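Local coordinates for four helix bundle protein (Bacteroides thetaiotaomicron VPI-5482, PDB 2RLD) that is of unknown function but belongs to the 23S rRNA-intervening sequence protein family, folds as a four-helix bundle and binds calcium, at the calcium ion site. Numbering follows the deposited sequence.

The calcium ion site. Residues 3, 5-6, 8-9. With CA (calcium ion), chain B.
Calcium sits beside the first turns of helix 4-31, where one short stretch of chain supplies protein oxygens to it from Asp5, Asp8 and Asn9. The backbone carbonyl O of Asp5 meets the ion at 2.3 Å. Asp8 adds its carboxylate with both oxygens, unevenly: OD1 lies 2.3 Å from calcium and OD2 2.7 Å. Its CG stands in the crowded position between the backbone N and the carbonyl carbon (chi1 60°), which swings the carboxylate back toward the start of the helix. Asn9 has CG anti to its own carbonyl carbon (chi1 -52°) and points the amide oxygen OD1 at the metal, 2.5 Å away, while ND2 is held further off.

Asp5 turns its carboxylate away from calcium to Arg3, which grips it side-on. Arg3 NE donates to the syn lone pair of Asp5 OD1 at 3.0 Å, and Arg3 NH2 makes a hydrogen-bonded salt bridge to Asp5 OD2, 3.0 Å long, approaching from above the carboxylate plane. This pairing probably steadies the turn that presents the Asp5 carbonyl. Selenomethionine Met6, bent at chi2 and chi3, brings only its methyl CE near the ion, at 4.1 Å.

Across the ion from Asn9 OD1, and beside the Asp5 carbonyl, two waters, each 2.5 Å from calcium, bring the modelled shell to a distorted six-coordinate one and make up its looser, hydrated part. The ion, possibly from the crystallisation solution, ties together and probably stabilises the opening turns of the helix.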
loop_
_atom_site.group_PDB
_atom_site.type_symbol
_atom_site.label_atom_id
_atom_site.label_comp_id
_atom_site.label_asym_id
_atom_site.label_seq_id
_atom_site.Cartn_x
_atom_site.Cartn_y
_atom_site.Cartn_z
ATOM N N ARG A 3 9.449 25.339 -23.247
ATOM C CA ARG A 3 9.673 24.282 -24.222
ATOM C C ARG A 3 9.098 22.980 -23.694
ATOM O O ARG A 3 9.256 22.662 -22.522
ATOM C CB ARG A 3 11.167 24.102 -24.484
ATOM C CG ARG A 3 11.784 25.195 -25.330
ATOM C CD ARG A 3 13.284 24.998 -25.390
ATOM N NE ARG A 3 13.641 23.748 -26.054
ATOM C CZ ARG A 3 13.853 23.620 -27.362
ATOM N NH1 ARG A 3 13.724 24.657 -28.183
ATOM N NH2 ARG A 3 14.161 22.429 -27.860
ATOM N N ASP A 5 10.079 19.982 -24.196
ATOM C CA ASP A 5 11.150 19.123 -23.714
ATOM C C ASP A 5 11.784 19.543 -22.381
ATOM O O ASP A 5 12.643 18.816 -21.882
ATOM C CB ASP A 5 12.220 18.879 -24.801
ATOM C CG ASP A 5 12.992 20.135 -25.210
ATOM O OD1 ASP A 5 12.854 21.210 -24.579
ATOM O OD2 ASP A 5 13.757 20.007 -26.181
HETATM N N MSE A 6 11.370 20.679 -21.799
HETATM C CA MSE A 6 11.882 21.093 -20.486
HETATM C C MSE A 6 10.904 20.820 -19.350
HETATM O O MSE A 6 11.274 20.890 -18.187
HETATM C CB MSE A 6 12.233 22.573 -20.503
HETATM C CG MSE A 6 13.447 22.881 -21.366
HETATM SE SE MSE A 6 15.089 22.322 -20.479
HETATM C CE MSE A 6 15.177 20.418 -20.961
ATOM N N ASP A 8 9.402 18.067 -18.282
ATOM C CA ASP A 8 9.787 16.956 -17.413
ATOM C C ASP A 8 10.930 17.326 -16.458
ATOM O O ASP A 8 10.878 17.026 -15.262
ATOM C CB ASP A 8 10.138 15.728 -18.248
ATOM C CG ASP A 8 11.287 15.962 -19.192
ATOM O OD1 ASP A 8 11.452 17.087 -19.706
ATOM O OD2 ASP A 8 12.023 15.002 -19.437
ATOM N N ASN A 9 11.939 18.012 -16.975
ATOM C CA ASN A 9 13.059 18.471 -16.147
ATOM C C ASN A 9 12.589 19.392 -15.021
ATOM O O ASN A 9 13.050 19.281 -13.889
ATOM C CB ASN A 9 14.101 19.236 -16.987
ATOM C CG ASN A 9 14.551 18.469 -18.212
ATOM O OD1 ASN A 9 13.751 18.194 -19.092
ATOM N ND2 ASN A 9 15.842 18.132 -18.279
HETATM CA CA CA B . 13.356 16.759 -21.042
HETATM O O HOH W 1 14.084 15.752 -23.237
HETATM O O HOH W 2 11.561 15.687 -22.405
#